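PDB 1QQR: streptokinase domain B from Streptococcus dysgalactiae subsp. equisimilis, which probably contributes to the non-proteolytic activation of plasminogen by streptokinase, the bacterial protein that triggers fibrinolysis. Local coordinates for residues Val8-Thr13 and Lys33-Leu38; Val14-Leu19 and Ala51-Ile56; Tyr93-Arg98 and Asn116-Ser121. All coordinates share one frame; numbering follows the deposited sequence.

The three contacts illustrate how the chemistry of a contact varies with its place in a small fold. Contacts 1 and 2 share strand 8-18, their centres about 17 Å apart: contact 1 pairs its first half with edge strand 33-38 through backbone hydrogen bonds, while contact 2 lays its second half on helix 46-60 through apolar side chains. They meet where Tyr-12 and Leu-35 reach the helix. Contact 3, centred about 9 Å from contact 1, uses strand 111-128, the parallel neighbour of strand 8-18. It is the buried one, yet its side chains meet through charge and hydroxyl, in a salt bridge and a tyrosine bond; the other two are only partly buried.

Contact 1 of 3, residues Val8-Thr13 and Lys33-Leu38; sequences VDVEYT and KLLKTL
Asp-9 and Thr-37 run alongside each other, and the Thr-37 hydroxyl donates from OG1 to Asp-9 OD1 at 3.0 Å. It meets that oxygen on the anti side, 28° out of the carboxylate plane. On the same face, Leu-34 crosses Asp-9 obliquely and brings CD1 to 3.6 Å from Asp-9 CB, so a methyl abuts the stem of a partly exposed acid.

The other face, which also carries Lys-33 and Lys-36, has the apolar contacts. Val-10 CG2 rests 4.1 Å from Leu-38 CD1. Leu-35 leans over the root of Tyr-12, its CD1 3.5 Å from Tyr-12 CB. A chi1 of -176° swings the Tyr-12 ring clear of strand 33-38, towards Leu-49 and Ala-53 of helix 46-60, and its hydroxyl is bonded to Glu-122.

Between these faces runs an antiparallel ladder with one irregularity. Val-10 O takes a 2.7 Å bond from Leu-35 N and a weak one, at 3.5 Å, from Lys-36 N. The extra residue turns Leu-35 toward strand 8-13, which brings its methyl to Tyr-12. Two residues facing one define a classic beta bulge, here in an edge pair of a sheet consistent with the beta-grasp fold of streptokinase domains.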
loop_
_atom_site.group_PDB
_atom_site.type_symbol
_atom_site.label_atom_id
_atom_site.label_comp_id
_atom_site.label_asym_id
_atom_site.label_seq_id
_atom_site.Cartn_x
_atom_site.Cartn_y
_atom_site.Cartn_z
ATOM N N VAL A 8 -6.552 -8.653 10.338
ATOM C CA VAL A 8 -6.453 -7.423 9.576
ATOM C C VAL A 8 -6.166 -7.779 8.125
ATOM O O VAL A 8 -5.130 -8.374 7.821
ATOM C CB VAL A 8 -5.370 -6.497 10.131
ATOM C CG1 VAL A 8 -5.158 -5.312 9.200
ATOM C CG2 VAL A 8 -5.807 -5.983 11.471
ATOM N N ASP A 9 -7.109 -7.479 7.235
ATOM C CA ASP A 9 -6.881 -7.757 5.808
ATOM C C ASP A 9 -5.971 -6.632 5.348
ATOM O O ASP A 9 -6.330 -5.455 5.476
ATOM C CB ASP A 9 -8.162 -7.666 4.969
ATOM C CG ASP A 9 -9.110 -8.815 5.207
ATOM O OD1 ASP A 9 -8.640 -9.903 5.582
ATOM O OD2 ASP A 9 -10.326 -8.619 4.993
ATOM N N VAL A 10 -4.797 -6.979 4.839
ATOM C CA VAL A 10 -3.876 -5.956 4.375
ATOM C C VAL A 10 -4.035 -5.769 2.873
ATOM O O VAL A 10 -3.683 -6.653 2.081
ATOM C CB VAL A 10 -2.404 -6.324 4.689
ATOM C CG1 VAL A 10 -1.470 -5.206 4.237
ATOM C CG2 VAL A 10 -2.235 -6.571 6.167
ATOM N N GLU A 11 -4.595 -4.626 2.495
ATOM C CA GLU A 11 -4.767 -4.305 1.095
ATOM C C GLU A 11 -3.632 -3.397 0.619
ATOM O O GLU A 11 -3.043 -2.623 1.389
ATOM C CB GLU A 11 -6.123 -3.652 0.856
ATOM C CG GLU A 11 -7.252 -4.663 0.802
ATOM C CD GLU A 11 -8.629 -4.020 0.867
ATOM O OE1 GLU A 11 -8.873 -3.028 0.152
ATOM O OE2 GLU A 11 -9.479 -4.517 1.630
ATOM N N TYR A 12 -3.346 -3.478 -0.672
ATOM C CA TYR A 12 -2.245 -2.718 -1.231
ATOM C C TYR A 12 -2.611 -1.957 -2.480
ATOM O O TYR A 12 -3.327 -2.457 -3.343
ATOM C CB TYR A 12 -1.110 -3.693 -1.545
ATOM C CG TYR A 12 0.156 -3.064 -2.050
ATOM C CD1 TYR A 12 1.012 -2.400 -1.193
ATOM C CD2 TYR A 12 0.506 -3.153 -3.397
ATOM C CE1 TYR A 12 2.195 -1.837 -1.657
ATOM C CE2 TYR A 12 1.693 -2.592 -3.885
ATOM C CZ TYR A 12 2.539 -1.938 -3.009
ATOM O OH TYR A 12 3.748 -1.439 -3.464
ATOM N N THR A 13 -2.155 -0.723 -2.554
ATOM C CA THR A 13 -2.357 0.066 -3.750
ATOM C C THR A 13 -1.050 0.832 -4.033
ATOM O O THR A 13 -0.374 1.324 -3.116
ATOM C CB THR A 13 -3.546 1.023 -3.643
ATOM O OG1 THR A 13 -3.748 1.626 -4.922
ATOM C CG2 THR A 13 -3.308 2.107 -2.636
ATOM N N LYS A 33 -5.257 -4.409 -4.111
ATOM C CA LYS A 33 -5.053 -5.833 -4.210
ATOM C C LYS A 33 -4.911 -6.306 -2.766
ATOM O O LYS A 33 -4.263 -5.640 -1.951
ATOM C CB LYS A 33 -3.771 -6.083 -4.984
ATOM C CG LYS A 33 -3.237 -7.487 -4.902
ATOM C CD LYS A 33 -1.887 -7.570 -5.591
ATOM C CE LYS A 33 -1.305 -8.964 -5.506
ATOM N NZ LYS A 33 -0.005 -8.991 -6.232
ATOM N N LEU A 34 -5.553 -7.417 -2.420
ATOM C CA LEU A 34 -5.408 -7.921 -1.061
ATOM C C LEU A 34 -4.073 -8.620 -1.046
ATOM O O LEU A 34 -3.809 -9.492 -1.862
ATOM C CB LEU A 34 -6.492 -8.936 -0.676
ATOM C CG LEU A 34 -6.171 -9.419 0.752
ATOM C CD1 LEU A 34 -7.057 -8.696 1.748
ATOM C CD2 LEU A 34 -6.332 -10.917 0.870
ATOM N N LEU A 35 -3.214 -8.209 -0.134
ATOM C CA LEU A 35 -1.917 -8.833 -0.018
ATOM C C LEU A 35 -2.105 -10.110 0.783
ATOM O O LEU A 35 -1.773 -11.198 0.337
ATOM C CB LEU A 35 -0.985 -7.904 0.729
ATOM C CG LEU A 35 0.235 -7.431 -0.032
ATOM C CD1 LEU A 35 -0.171 -7.038 -1.459
ATOM C CD2 LEU A 35 0.872 -6.286 0.751
ATOM N N LYS A 36 -2.641 -9.953 1.986
ATOM C CA LYS A 36 -2.878 -11.079 2.869
ATOM C C LYS A 36 -3.636 -10.666 4.129
ATOM O O LYS A 36 -3.819 -9.481 4.411
ATOM C CB LYS A 36 -1.542 -11.726 3.250
ATOM C CG LYS A 36 -0.467 -10.750 3.705
ATOM C CD LYS A 36 0.920 -11.430 3.727
ATOM C CE LYS A 36 2.071 -10.420 3.945
ATOM N NZ LYS A 36 3.447 -11.031 4.059
ATOM N N THR A 37 -4.086 -11.663 4.870
ATOM C CA THR A 37 -4.793 -11.442 6.108
ATOM C C THR A 37 -3.791 -11.794 7.185
ATOM O O THR A 37 -3.279 -12.903 7.226
ATOM C CB THR A 37 -6.010 -12.350 6.182
ATOM O OG1 THR A 37 -6.795 -12.136 5.006
ATOM C CG2 THR A 37 -6.858 -12.023 7.411
ATOM N N LEU A 38 -3.488 -10.834 8.041
ATOM C CA LEU A 38 -2.502 -11.043 9.086
ATOM C C LEU A 38 -3.107 -10.784 10.441
ATOM O O LEU A 38 -4.272 -10.420 10.554
ATOM C CB LEU A 38 -1.322 -10.086 8.887
ATOM C CG LEU A 38 -0.534 -10.298 7.596
ATOM C CD1 LEU A 38 0.595 -9.269 7.517
ATOM C CD2 LEU A 38 0.022 -11.715 7.578
#

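Contact 2 of 3, residues Val14-Leu19 and Ala51-Ile56; sequences VQFTPL and AQAQSI
Val-14 opens the contact by pointing both methyls at the helix: CG2 approaches Ala-53 CB at 4.4 Å, and CG1 lies 4.2 Å from Ile-56 CG2. Its two branches thus straddle successive turns of one helix face, since Ala-53 and Ile-56 are three residues apart. Gln-15, following the alternation of an extended strand, turns away from the helix, and its backbone bonds to Glu-122 and Tyr-124 of the next strand.

Phe-16 returns to the helix side and reaches farther than Val-14. With CG beside the backbone N (chi1 -64°), its ring lies under Val-14 CG2, which sits 3.7 Å above the ring plane and towards the rim. The far edge of the ring is what meets the helix. Ile-56 CG2 comes to 3.9 Å from Phe-16 CE1 in the ring plane, the two side chains crossing at about a right angle. Close to that plane too, the carbonyl oxygen of Ala-53 is 3.5 Å from Phe-16 CZ, so the rim touches helix backbone as well as methyls.

After Phe-16 the strand leaves the helix behind: Thr-17 bonds through its backbone to Tyr-124 and Val-126, and Pro-18 packs on Tyr-64 and Phe-25. The axes of strand 14-18 and of helix residues 51-56 come within 9.9 Å at 63°, so this part of the helix runs slantwise to the strand. Around it Tyr-12 also touches Ile-56, Tyr-124 of strand 111-128 touches Val-14 and Ala-53, and Ile-66 of strand 64-76 adjoins Phe-16.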
loop_
_atom_site.group_PDB
_atom_site.type_symbol
_atom_site.label_atom_id
_atom_site.label_comp_id
_atom_site.label_asym_id
_atom_site.label_seq_id
_atom_site.Cartn_x
_atom_site.Cartn_y
_atom_site.Cartn_z
ATOM N N VAL A 14 -0.683 0.885 -5.302
ATOM C CA VAL A 14 0.542 1.537 -5.719
ATOM C C VAL A 14 0.331 2.400 -6.957
ATOM O O VAL A 14 -0.398 2.031 -7.876
ATOM C CB VAL A 14 1.653 0.483 -6.022
ATOM C CG1 VAL A 14 1.220 -0.426 -7.140
ATOM C CG2 VAL A 14 2.958 1.172 -6.378
ATOM N N GLN A 15 0.972 3.564 -6.947
ATOM C CA GLN A 15 0.928 4.507 -8.052
ATOM C C GLN A 15 2.365 4.570 -8.625
ATOM O O GLN A 15 3.348 4.581 -7.870
ATOM C CB GLN A 15 0.466 5.880 -7.536
ATOM C CG GLN A 15 0.858 7.057 -8.436
ATOM C CD GLN A 15 0.373 8.416 -7.913
ATOM O OE1 GLN A 15 0.605 8.781 -6.745
ATOM N NE2 GLN A 15 -0.292 9.176 -8.783
ATOM N N PHE A 16 2.491 4.607 -9.949
ATOM C CA PHE A 16 3.811 4.641 -10.576
ATOM C C PHE A 16 4.028 5.920 -11.352
ATOM O O PHE A 16 3.188 6.286 -12.171
ATOM C CB PHE A 16 3.971 3.465 -11.542
ATOM C CG PHE A 16 3.934 2.113 -10.879
ATOM C CD1 PHE A 16 2.884 1.239 -11.110
ATOM C CD2 PHE A 16 4.978 1.694 -10.059
ATOM C CE1 PHE A 16 2.873 -0.044 -10.536
ATOM C CE2 PHE A 16 4.979 0.419 -9.482
ATOM C CZ PHE A 16 3.923 -0.451 -9.723
ATOM N N THR A 17 5.145 6.603 -11.107
ATOM C CA THR A 17 5.449 7.833 -11.839
ATOM C C THR A 17 6.755 7.713 -12.626
ATOM O O THR A 17 7.829 7.600 -12.051
ATOM C CB THR A 17 5.539 9.043 -10.901
ATOM O OG1 THR A 17 4.328 9.144 -10.149
ATOM C CG2 THR A 17 5.712 10.335 -11.712
ATOM N N PRO A 18 6.669 7.734 -13.963
ATOM C CA PRO A 18 7.823 7.628 -14.866
ATOM C C PRO A 18 8.685 8.878 -14.825
ATOM O O PRO A 18 8.152 9.977 -14.804
ATOM C CB PRO A 18 7.164 7.418 -16.221
ATOM C CG PRO A 18 5.939 8.238 -16.111
ATOM C CD PRO A 18 5.417 7.879 -14.732
ATOM N N LEU A 19 10.008 8.713 -14.799
ATOM C CA LEU A 19 10.913 9.856 -14.747
ATOM C C LEU A 19 10.689 10.833 -15.898
ATOM O O LEU A 19 10.736 12.042 -15.690
ATOM C CB LEU A 19 12.368 9.397 -14.672
ATOM C CG LEU A 19 12.861 9.013 -13.257
ATOM C CD1 LEU A 19 12.114 9.831 -12.201
ATOM C CD2 LEU A 19 12.628 7.552 -12.992
ATOM N N ALA A 51 8.863 -6.138 -3.807
ATOM C CA ALA A 51 8.648 -7.293 -4.664
ATOM C C ALA A 51 7.243 -7.224 -5.235
ATOM O O ALA A 51 7.025 -7.513 -6.415
ATOM C CB ALA A 51 8.864 -8.613 -3.889
ATOM N N GLN A 52 6.289 -6.838 -4.394
ATOM C CA GLN A 52 4.905 -6.707 -4.827
ATOM C C GLN A 52 4.769 -5.636 -5.911
ATOM O O GLN A 52 4.133 -5.846 -6.940
ATOM C CB GLN A 52 4.012 -6.315 -3.644
ATOM C CG GLN A 52 3.289 -7.458 -2.995
ATOM C CD GLN A 52 2.516 -8.289 -4.000
ATOM O OE1 GLN A 52 1.733 -7.765 -4.819
ATOM N NE2 GLN A 52 2.734 -9.595 -3.950
ATOM N N ALA A 53 5.361 -4.472 -5.670
ATOM C CA ALA A 53 5.247 -3.390 -6.630
ATOM C C ALA A 53 5.920 -3.765 -7.968
ATOM O O ALA A 53 5.355 -3.545 -9.036
ATOM C CB ALA A 53 5.864 -2.103 -6.044
ATOM N N GLN A 54 7.112 -4.348 -7.907
ATOM C CA GLN A 54 7.825 -4.725 -9.118
ATOM C C GLN A 54 6.974 -5.708 -9.914
ATOM O O GLN A 54 6.851 -5.583 -11.126
ATOM C CB GLN A 54 9.198 -5.335 -8.770
ATOM C CG GLN A 54 10.111 -5.697 -9.975
ATOM C CD GLN A 54 10.372 -4.508 -10.933
ATOM O OE1 GLN A 54 10.980 -3.499 -10.550
ATOM N NE2 GLN A 54 9.907 -4.635 -12.185
ATOM N N SER A 55 6.346 -6.670 -9.246
ATOM C CA SER A 55 5.549 -7.627 -9.997
ATOM C C SER A 55 4.318 -6.954 -10.607
ATOM O O SER A 55 3.941 -7.245 -11.749
ATOM C CB SER A 55 5.171 -8.837 -9.122
ATOM O OG SER A 55 3.926 -8.687 -8.460
ATOM N N ILE A 56 3.693 -6.038 -9.876
ATOM C CA ILE A 56 2.535 -5.349 -10.431
ATOM C C ILE A 56 2.986 -4.498 -11.621
ATOM O O ILE A 56 2.305 -4.446 -12.649
ATOM C CB ILE A 56 1.879 -4.463 -9.384
ATOM C CG1 ILE A 56 1.133 -5.352 -8.386
ATOM C CG2 ILE A 56 0.972 -3.447 -10.053
ATOM C CD1 ILE A 56 0.501 -4.617 -7.255
#

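Contact 3 of 3, residues Tyr93-Arg98 and Asn116-Ser121; sequences YRVKNR and NTDLIS
Tyr-93 and Arg-98 converge on one carboxylate, that of Asp-118, and make the tight heart of the contact. Tyr-93 and Asp-118 reach for each other from the two segments; the hydroxyl donates from OH to OD2 of Asp-118 at 2.6 Å, approaching from above the carboxylate plane. The same hydroxyl accepts the backbone N-H of Lys-96 at 3.2 Å between N and OH, so it is engaged as donor and acceptor at once.

Arg-98 approaches Asp-118 at a slant, guanidinium and carboxylate planes 52° apart, rather than as a flat paired bidentate. Its NH2 forms a salt bridge to Asp-118 OD1 at 2.8 Å and a weak bond to OD2; NH1 also reaches OD1, though the position of that oxygen is less certain. A bend at chi3 (69°) turns the head back on its own segment, where NE and NH2 both grip the carbonyl oxygen of Lys-96; NE is 3.1 Å from Lys-96 O, which lies close to the guanidinium plane. NH1 has a second anion in Asp-77, which also holds the backbone N of Thr-117. Buried Asn-116 and Val-95 complete the packing, Asn-116 CB 4.0 Å from Arg-98 CD and Val-95 CG1 3.9 Å from Asp-118 OD2.

The looser side is partly exposed: the Lys-96 side chain heads off from strand 111-128, and Thr-117 directs its own away.

Buried charge is therefore matched locally: two acids share one arginine, a hydroxyl supports the carboxylate, and this probably keeps Asp-118 ionised while tying the irregular chain after strand 92-94 to the sheet.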
loop_
_atom_site.group_PDB
_atom_site.type_symbol
_atom_site.label_atom_id
_atom_site.label_comp_id
_atom_site.label_asym_id
_atom_site.label_seq_id
_atom_site.Cartn_x
_atom_site.Cartn_y
_atom_site.Cartn_z
ATOM N N TYR A 93 6.766 -2.875 8.833
ATOM C CA TYR A 93 5.514 -2.351 9.332
ATOM C C TYR A 93 4.893 -3.466 10.154
ATOM O O TYR A 93 4.753 -4.606 9.683
ATOM C CB TYR A 93 4.560 -1.971 8.204
ATOM C CG TYR A 93 3.140 -1.788 8.714
ATOM C CD1 TYR A 93 2.844 -0.818 9.676
ATOM C CD2 TYR A 93 2.113 -2.630 8.290
ATOM C CE1 TYR A 93 1.551 -0.698 10.201
ATOM C CE2 TYR A 93 0.820 -2.522 8.818
ATOM C CZ TYR A 93 0.547 -1.561 9.770
ATOM O OH TYR A 93 -0.714 -1.490 10.330
ATOM N N ARG A 94 4.529 -3.134 11.383
ATOM C CA ARG A 94 3.911 -4.094 12.294
ATOM C C ARG A 94 2.420 -3.794 12.260
ATOM O O ARG A 94 2.019 -2.652 12.435
ATOM C CB ARG A 94 4.465 -3.889 13.712
ATOM C CG ARG A 94 3.988 -4.899 14.726
ATOM C CD ARG A 94 4.236 -4.403 16.150
ATOM N NE ARG A 94 3.756 -5.354 17.153
ATOM C CZ ARG A 94 3.533 -5.057 18.432
ATOM N NH1 ARG A 94 3.740 -3.823 18.882
ATOM N NH2 ARG A 94 3.102 -5.999 19.261
ATOM N N VAL A 95 1.597 -4.802 12.017
ATOM C CA VAL A 95 0.163 -4.557 11.970
ATOM C C VAL A 95 -0.302 -4.020 13.302
ATOM O O VAL A 95 -0.351 -4.739 14.299
ATOM C CB VAL A 95 -0.602 -5.820 11.625
ATOM C CG1 VAL A 95 -2.090 -5.541 11.642
ATOM C CG2 VAL A 95 -0.166 -6.310 10.257
ATOM N N LYS A 96 -0.615 -2.730 13.286
ATOM C CA LYS A 96 -1.075 -1.952 14.431
ATOM C C LYS A 96 -2.255 -2.580 15.197
ATOM O O LYS A 96 -3.194 -3.108 14.596
ATOM C CB LYS A 96 -1.440 -0.563 13.910
ATOM C CG LYS A 96 -1.851 0.470 14.906
ATOM C CD LYS A 96 -2.181 1.747 14.140
ATOM C CE LYS A 96 -2.799 2.833 15.015
ATOM N NZ LYS A 96 -1.779 3.705 15.691
ATOM N N ASN A 97 -2.183 -2.523 16.528
ATOM C CA ASN A 97 -3.226 -3.063 17.406
ATOM C C ASN A 97 -4.462 -2.193 17.283
ATOM O O ASN A 97 -4.370 -0.971 17.133
ATOM C CB ASN A 97 -2.762 -3.057 18.870
ATOM C CG ASN A 97 -3.539 -4.029 19.741
ATOM O OD1 ASN A 97 -4.456 -4.720 19.283
ATOM N ND2 ASN A 97 -3.166 -4.095 21.009
ATOM N N ARG A 98 -5.626 -2.815 17.346
ATOM C CA ARG A 98 -6.845 -2.045 17.227
ATOM C C ARG A 98 -8.081 -2.762 17.732
ATOM O O ARG A 98 -8.124 -3.993 17.901
ATOM C CB ARG A 98 -7.076 -1.638 15.756
ATOM C CG ARG A 98 -7.553 -2.805 14.877
ATOM C CD ARG A 98 -7.303 -2.560 13.393
ATOM N NE ARG A 98 -5.880 -2.581 13.046
ATOM C CZ ARG A 98 -5.387 -2.241 11.852
ATOM N NH1 ARG A 98 -6.198 -1.834 10.881
ATOM N NH2 ARG A 98 -4.080 -2.351 11.609
ATOM N N ASN A 116 -11.391 -6.024 9.842
ATOM C CA ASN A 116 -10.593 -4.819 9.958
ATOM C C ASN A 116 -9.685 -4.844 8.734
ATOM O O ASN A 116 -9.382 -5.918 8.196
ATOM C CB ASN A 116 -9.760 -4.864 11.240
ATOM C CG ASN A 116 -10.552 -4.445 12.467
ATOM O OD1 ASN A 116 -10.551 -3.271 12.851
ATOM N ND2 ASN A 116 -11.248 -5.398 13.073
ATOM N N THR A 117 -9.260 -3.678 8.279
ATOM C CA THR A 117 -8.401 -3.638 7.105
ATOM C C THR A 117 -7.334 -2.579 7.264
ATOM O O THR A 117 -7.541 -1.585 7.955
ATOM C CB THR A 117 -9.190 -3.265 5.800
ATOM O OG1 THR A 117 -9.820 -1.998 5.992
ATOM C CG2 THR A 117 -10.275 -4.276 5.470
ATOM N N ASP A 118 -6.198 -2.827 6.616
ATOM C CA ASP A 118 -5.086 -1.882 6.548
ATOM C C ASP A 118 -4.961 -1.623 5.047
ATOM O O ASP A 118 -5.005 -2.554 4.240
ATOM C CB ASP A 118 -3.763 -2.498 7.010
ATOM C CG ASP A 118 -3.401 -2.131 8.437
ATOM O OD1 ASP A 118 -4.032 -1.211 9.016
ATOM O OD2 ASP A 118 -2.458 -2.764 8.974
ATOM N N LEU A 119 -4.842 -0.367 4.663
ATOM C CA LEU A 119 -4.653 -0.070 3.259
ATOM C C LEU A 119 -3.267 0.512 3.176
ATOM O O LEU A 119 -3.022 1.609 3.701
ATOM C CB LEU A 119 -5.655 0.967 2.724
ATOM C CG LEU A 119 -5.288 1.459 1.310
ATOM C CD1 LEU A 119 -5.259 0.287 0.341
ATOM C CD2 LEU A 119 -6.278 2.503 0.819
ATOM N N ILE A 120 -2.357 -0.237 2.562
ATOM C CA ILE A 120 -1.006 0.249 2.373
ATOM C C ILE A 120 -0.935 0.893 0.983
ATOM O O ILE A 120 -1.195 0.247 -0.034
ATOM C CB ILE A 120 0.021 -0.883 2.411
ATOM C CG1 ILE A 120 0.018 -1.554 3.788
ATOM C CG2 ILE A 120 1.411 -0.325 2.050
ATOM C CD1 ILE A 120 1.012 -2.712 3.898
ATOM N N SER A 121 -0.568 2.162 0.930
ATOM C CA SER A 121 -0.480 2.819 -0.358
ATOM C C SER A 121 0.907 3.393 -0.594
ATOM O O SER A 121 1.465 4.127 0.231
ATOM C CB SER A 121 -1.573 3.894 -0.497
ATOM O OG SER A 121 -1.398 4.918 0.432
#